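PDB 6H4L: titin from Homo sapiens, which serves as a giant structural protein of the muscle sarcomere, its M-band segment including the immunoglobulin-like domain M4. Local coordinates for residues A[23-28]-A[67-72]; A[76-81]-A[91-96]. All blocks are in the same frame, centred on the assembly; numbering follows the deposited sequence.

In the fold
Both contacts belong to one immunoglobulin I-set domain and lie on its two different sheets. Contact 1 pairs the start of strand 26-35 with the end of strand 63-68 in the four-stranded antiparallel sheet; contact 2 pairs strands 77-85 and 88-98, a beta hairpin in the other sheet. Along the chain they come in series, residues 67-72 running on through a short connection into 76-81. Their centres are about 14 Å apart, yet they touch across the interior: the rings of F28 and Y79 meet, F28 also packs on A94, and I68 reaches Y79. The two contacts thus supply facing walls of one sandwich core, while the zinc ion sits beside contact 1.

Contact 1: residues A[23-28]-A[67-72]; sequences GQNTRF and EILDCH
Backbone hydrogen bonds join 23-28 to 67-72 in two groups. In the strands, T26 and I68 form a hydrogen-bonded antiparallel pair, each N-H reaching the other's carbonyl, T26 N to I68 O and I68 N to T26 O both at 2.9 Å. Beyond the strand ends, C71 takes over: its O receives G23 N at 2.7 Å in a nearly straight bond, and its N donates to Q24 O from above the carbonyl plane. Between these groups a side chain stands in for the main chain. The N25 carboxamide, its CG beside the backbone N (chi1 -48°), turns OD1 onto D70 N at 2.9 Å, in the carbonyl plane, while its CG rests on L69 CD2.

The charged pair lies on the other side of the sheet from T26 and I68. R27 and E67 run alongside each other, and R27 grips side-on, with NE and NH2 both on the single oxygen E67 OE2 (NH2 to OE2 3.0 Å). The guanidinium and carboxylate planes are 25° apart, and OE2 is met from above the carboxylate plane. E67 OE1 is held separately by H56.

Apolar contacts fill the inner face. T26 CG2 touches C71 SG at 3.8 Å, while T26 OG1 is hydrogen-bonded to H18 NE2, and I68 CD1 meets the edge of the F28 ring at CE2, 4.0 Å away. D70 and H72, at the end of this pairing, belong to the zinc site, and the paired strands are neighbours in one sheet of the immunoglobulin beta-sandwich.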
loop_
_atom_site.group_PDB
_atom_site.type_symbol
_atom_site.label_atom_id
_atom_site.label_comp_id
_atom_site.label_asym_id
_atom_site.label_seq_id
_atom_site.Cartn_x
_atom_site.Cartn_y
_atom_site.Cartn_z
ATOM N N GLY A 23 -11.755 -11.921 10.195
ATOM C CA GLY A 23 -12.644 -10.966 10.829
ATOM C C GLY A 23 -11.992 -9.733 11.426
ATOM O O GLY A 23 -12.670 -8.745 11.709
ATOM N N GLN A 24 -10.680 -9.780 11.624
ATOM C CA GLN A 24 -9.987 -8.620 12.162
ATOM C C GLN A 24 -9.666 -7.640 11.042
ATOM O O GLN A 24 -9.761 -7.980 9.862
ATOM C CB GLN A 24 -8.711 -9.029 12.902
ATOM C CG GLN A 24 -8.967 -9.758 14.214
ATOM C CD GLN A 24 -7.767 -9.749 15.144
ATOM O OE1 GLN A 24 -6.796 -9.019 14.924
ATOM N NE2 GLN A 24 -7.829 -10.559 16.195
ATOM N N ASN A 25 -9.299 -6.422 11.424
ATOM C CA ASN A 25 -8.830 -5.425 10.468
ATOM C C ASN A 25 -7.326 -5.489 10.403
ATOM O O ASN A 25 -6.672 -5.920 11.344
ATOM C CB ASN A 25 -9.234 -4.021 10.915
ATOM C CG ASN A 25 -10.693 -3.934 11.310
ATOM O OD1 ASN A 25 -11.563 -4.476 10.633
ATOM N ND2 ASN A 25 -10.966 -3.251 12.419
ATOM N N THR A 26 -6.760 -5.050 9.293
ATOM C CA THR A 26 -5.313 -5.020 9.222
ATOM C C THR A 26 -4.816 -3.839 8.406
ATOM O O THR A 26 -5.572 -3.211 7.672
ATOM C CB THR A 26 -4.762 -6.344 8.665
ATOM O OG1 THR A 26 -3.382 -6.480 9.028
ATOM C CG2 THR A 26 -4.933 -6.413 7.158
ATOM N N ARG A 27 -3.535 -3.535 8.550
ATOM C CA ARG A 27 -2.932 -2.453 7.783
ATOM C C ARG A 27 -1.623 -2.897 7.177
ATOM O O ARG A 27 -0.902 -3.702 7.774
ATOM C CB ARG A 27 -2.645 -1.262 8.694
ATOM C CG ARG A 27 -3.862 -0.485 9.090
ATOM C CD ARG A 27 -3.542 0.630 10.076
ATOM N NE ARG A 27 -4.763 1.359 10.405
ATOM C CZ ARG A 27 -4.916 2.131 11.475
ATOM N NH1 ARG A 27 -3.918 2.269 12.340
ATOM N NH2 ARG A 27 -6.073 2.752 11.684
ATOM N N PHE A 28 -1.326 -2.348 6.000
ATOM C CA PHE A 28 0.018 -2.347 5.429
ATOM C C PHE A 28 0.512 -0.912 5.475
ATOM O O PHE A 28 -0.239 0.017 5.210
ATOM C CB PHE A 28 0.003 -2.828 3.981
ATOM C CG PHE A 28 -0.215 -4.322 3.825
ATOM C CD1 PHE A 28 0.844 -5.203 3.971
ATOM C CD2 PHE A 28 -1.461 -4.828 3.504
ATOM C CE1 PHE A 28 0.662 -6.569 3.817
ATOM C CE2 PHE A 28 -1.656 -6.203 3.355
ATOM C CZ PHE A 28 -0.591 -7.068 3.511
ATOM N N GLU A 67 -5.615 0.153 4.670
ATOM C CA GLU A 67 -6.337 -0.505 5.735
ATOM C C GLU A 67 -7.414 -1.381 5.106
ATOM O O GLU A 67 -8.155 -0.921 4.241
ATOM C CB GLU A 67 -6.944 0.542 6.652
ATOM C CG GLU A 67 -7.809 -0.028 7.755
ATOM C CD GLU A 67 -8.350 1.073 8.636
ATOM O OE1 GLU A 67 -9.226 1.831 8.166
ATOM O OE2 GLU A 67 -7.869 1.206 9.777
ATOM N N ILE A 68 -7.446 -2.644 5.508
ATOM C CA ILE A 68 -8.466 -3.584 5.032
ATOM C C ILE A 68 -9.268 -4.019 6.243
ATOM O O ILE A 68 -8.698 -4.516 7.219
ATOM C CB ILE A 68 -7.825 -4.819 4.369
ATOM C CG1 ILE A 68 -6.857 -4.396 3.257
ATOM C CG2 ILE A 68 -8.909 -5.770 3.830
ATOM C CD1 ILE A 68 -5.534 -5.128 3.296
ATOM N N LEU A 69 -10.584 -3.818 6.196
ATOM C CA LEU A 69 -11.437 -4.095 7.337
ATOM C C LEU A 69 -12.094 -5.459 7.189
ATOM O O LEU A 69 -12.345 -5.903 6.071
ATOM C CB LEU A 69 -12.533 -3.039 7.444
ATOM C CG LEU A 69 -12.109 -1.584 7.629
ATOM C CD1 LEU A 69 -13.347 -0.746 7.919
ATOM C CD2 LEU A 69 -11.110 -1.475 8.760
ATOM N N ASP A 70 -12.367 -6.109 8.318
ATOM C CA ASP A 70 -13.146 -7.342 8.361
ATOM C C ASP A 70 -12.633 -8.419 7.404
ATOM O O ASP A 70 -13.375 -8.928 6.568
ATOM C CB ASP A 70 -14.599 -7.031 8.061
ATOM C CG ASP A 70 -15.482 -8.253 8.185
ATOM O OD1 ASP A 70 -15.134 -9.097 9.025
ATOM O OD2 ASP A 70 -16.441 -8.341 7.404
ATOM N N CYS A 71 -11.369 -8.780 7.579
ATOM C CA CYS A 71 -10.653 -9.663 6.663
ATOM C C CYS A 71 -11.187 -11.080 6.560
ATOM O O CYS A 71 -11.344 -11.765 7.564
ATOM C CB CYS A 71 -9.181 -9.727 7.059
ATOM S SG CYS A 71 -8.273 -8.211 6.688
ATOM N N HIS A 72 -11.435 -11.518 5.328
ATOM C CA HIS A 72 -11.844 -12.893 5.068
ATOM C C HIS A 72 -10.819 -13.571 4.170
ATOM O O HIS A 72 -9.825 -12.948 3.771
ATOM C CB HIS A 72 -13.224 -12.932 4.407
ATOM C CG HIS A 72 -14.306 -12.291 5.220
ATOM N ND1 HIS A 72 -15.360 -11.612 4.648
ATOM C CD2 HIS A 72 -14.502 -12.231 6.559
ATOM C CE1 HIS A 72 -16.156 -11.157 5.597
ATOM N NE2 HIS A 72 -15.661 -11.523 6.765
#

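Contact 2: residues A[76-81]-A[91-96]; sequences SGTYRA and SDYATL
A81 O is gripped by two donors of the opposing strand. D92 N lies in the carbonyl plane at 3.1 Å from A81 O. The hydroxyl S91 OG comes to A81 O from above that plane, at 2.8 Å. S91 OG, anti to its own backbone N, is in turn met by R80 NH1 at 3.0 Å, close to the guanidinium plane, so the hydroxyl accepts from the arginine and donates to the carbonyl.

R80 gets there by a bend at chi3 (-65°) after an extended start, which folds the guanidinium back alongside Y93. Y93 CG takes the crowded position between backbone N and carbonyl carbon (chi1 65°). This places Y93 CD2 over one face of the guanidinium, 3.6 Å from R80 NH2. The guanidinium and ring planes are 36° apart. T78 CG2 approaches Y93 CB on the same face of the sheet, beside the tyrosine.

Strands 77-85 and 88-98 form the hairpin of the I-set domain that corresponds to strands F and G of an immunoglobulin fold. Its antiparallel ladder runs through the hydrogen-bonded pairs G77-L96, Y79-A94 and A81-D92; the bond from Y79 N to A94 O lies nearly along the C=O axis.

On the inner face, Y79 and L96 cross obliquely, Y79 CE2 coming 3.8 Å from L96 CB. With L96 CG anti to the backbone N, CB is the atom that meets the ring and CD2 follows. The far end of the tyrosine is fixed by its OH, bonded to D75 O; this is the tyrosine corner of immunoglobulin domains. The Y79 ring also stacks on H44. Beyond A94, the D92 carboxylate bonds to M15 N and bridges to R14.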
loop_
_atom_site.group_PDB
_atom_site.type_symbol
_atom_site.label_atom_id
_atom_site.label_comp_id
_atom_site.label_asym_id
_atom_site.label_seq_id
_atom_site.Cartn_x
_atom_site.Cartn_y
_atom_site.Cartn_z
ATOM N N SER A 76 -6.925 -12.443 1.224
ATOM C CA SER A 76 -5.544 -12.903 1.197
ATOM C C SER A 76 -4.941 -12.626 -0.170
ATOM O O SER A 76 -5.659 -12.470 -1.156
ATOM C CB SER A 76 -5.473 -14.406 1.487
ATOM O OG SER A 76 -6.071 -14.724 2.731
ATOM N N GLY A 77 -3.617 -12.567 -0.228
ATOM C CA GLY A 77 -2.942 -12.433 -1.502
ATOM C C GLY A 77 -1.917 -11.327 -1.481
ATOM O O GLY A 77 -1.461 -10.904 -0.413
ATOM N N THR A 78 -1.568 -10.843 -2.668
ATOM C CA THR A 78 -0.526 -9.838 -2.817
ATOM C C THR A 78 -1.111 -8.439 -2.879
ATOM O O THR A 78 -1.996 -8.166 -3.692
ATOM C CB THR A 78 0.291 -10.095 -4.102
ATOM O OG1 THR A 78 0.845 -11.419 -4.056
ATOM C CG2 THR A 78 1.406 -9.069 -4.253
ATOM N N TYR A 79 -0.606 -7.550 -2.021
ATOM C CA TYR A 79 -0.989 -6.147 -2.059
ATOM C C TYR A 79 0.212 -5.361 -2.509
ATOM O O TYR A 79 1.313 -5.583 -2.009
ATOM C CB TYR A 79 -1.479 -5.664 -0.691
ATOM C CG TYR A 79 -2.848 -6.224 -0.374
ATOM C CD1 TYR A 79 -4.001 -5.524 -0.716
ATOM C CD2 TYR A 79 -2.980 -7.461 0.228
ATOM C CE1 TYR A 79 -5.263 -6.049 -0.454
ATOM C CE2 TYR A 79 -4.242 -7.995 0.496
ATOM C CZ TYR A 79 -5.369 -7.275 0.156
ATOM O OH TYR A 79 -6.622 -7.785 0.415
ATOM N N ARG A 80 -0.010 -4.459 -3.461
ATOM C CA ARG A 80 1.083 -3.675 -4.026
ATOM C C ARG A 80 0.754 -2.186 -4.018
ATOM O O ARG A 80 -0.363 -1.789 -4.363
ATOM C CB ARG A 80 1.354 -4.141 -5.465
ATOM C CG ARG A 80 2.371 -3.278 -6.215
ATOM C CD ARG A 80 2.523 -3.711 -7.667
ATOM N NE ARG A 80 3.077 -5.053 -7.815
ATOM C CZ ARG A 80 4.373 -5.312 -7.964
ATOM N NH1 ARG A 80 5.256 -4.318 -7.949
ATOM N NH2 ARG A 80 4.789 -6.564 -8.115
ATOM N N ALA A 81 1.736 -1.364 -3.638
ATOM C CA ALA A 81 1.636 0.082 -3.778
ATOM C C ALA A 81 2.540 0.495 -4.921
ATOM O O ALA A 81 3.650 -0.021 -5.040
ATOM C CB ALA A 81 2.068 0.788 -2.496
ATOM N N SER A 91 7.857 0.831 -6.423
ATOM C CA SER A 91 6.746 -0.049 -6.061
ATOM C C SER A 91 7.184 -1.008 -4.979
ATOM O O SER A 91 8.373 -1.321 -4.842
ATOM C CB SER A 91 6.250 -0.822 -7.284
ATOM O OG SER A 91 5.058 -1.539 -6.967
ATOM N N ASP A 92 6.217 -1.468 -4.187
ATOM C CA ASP A 92 6.496 -2.410 -3.110
ATOM C C ASP A 92 5.305 -3.345 -3.044
ATOM O O ASP A 92 4.199 -2.963 -3.414
ATOM C CB ASP A 92 6.641 -1.660 -1.784
ATOM C CG ASP A 92 7.072 -2.555 -0.635
ATOM O OD1 ASP A 92 7.821 -3.532 -0.846
ATOM O OD2 ASP A 92 6.656 -2.263 0.500
ATOM N N TYR A 93 5.533 -4.577 -2.604
ATOM C CA TYR A 93 4.424 -5.512 -2.458
ATOM C C TYR A 93 4.669 -6.433 -1.279
ATOM O O TYR A 93 5.805 -6.626 -0.857
ATOM C CB TYR A 93 4.219 -6.320 -3.737
ATOM C CG TYR A 93 5.367 -7.240 -4.082
ATOM C CD1 TYR A 93 5.422 -8.534 -3.584
ATOM C CD2 TYR A 93 6.396 -6.811 -4.906
ATOM C CE1 TYR A 93 6.472 -9.379 -3.898
ATOM C CE2 TYR A 93 7.452 -7.653 -5.230
ATOM C CZ TYR A 93 7.485 -8.932 -4.720
ATOM O OH TYR A 93 8.531 -9.771 -5.033
ATOM N N ALA A 94 3.587 -7.000 -0.755
ATOM C CA ALA A 94 3.660 -7.916 0.368
ATOM C C ALA A 94 2.427 -8.802 0.334
ATOM O O ALA A 94 1.462 -8.517 -0.373
ATOM C CB ALA A 94 3.732 -7.142 1.693
ATOM N N THR A 95 2.464 -9.873 1.115
ATOM C CA THR A 95 1.368 -10.828 1.127
ATOM C C THR A 95 0.547 -10.734 2.400
ATOM O O THR A 95 1.079 -10.506 3.485
ATOM C CB THR A 95 1.880 -12.268 0.987
ATOM O OG1 THR A 95 2.722 -12.588 2.101
ATOM C CG2 THR A 95 2.655 -12.438 -0.305
ATOM N N LEU A 96 -0.760 -10.907 2.253
ATOM C CA LEU A 96 -1.643 -11.072 3.398
ATOM C C LEU A 96 -2.113 -12.517 3.472
ATOM O O LEU A 96 -2.556 -13.086 2.473
ATOM C CB LEU A 96 -2.861 -10.161 3.276
ATOM C CG LEU A 96 -3.766 -10.166 4.510
ATOM C CD1 LEU A 96 -3.027 -9.635 5.736
ATOM C CD2 LEU A 96 -5.040 -9.377 4.248
#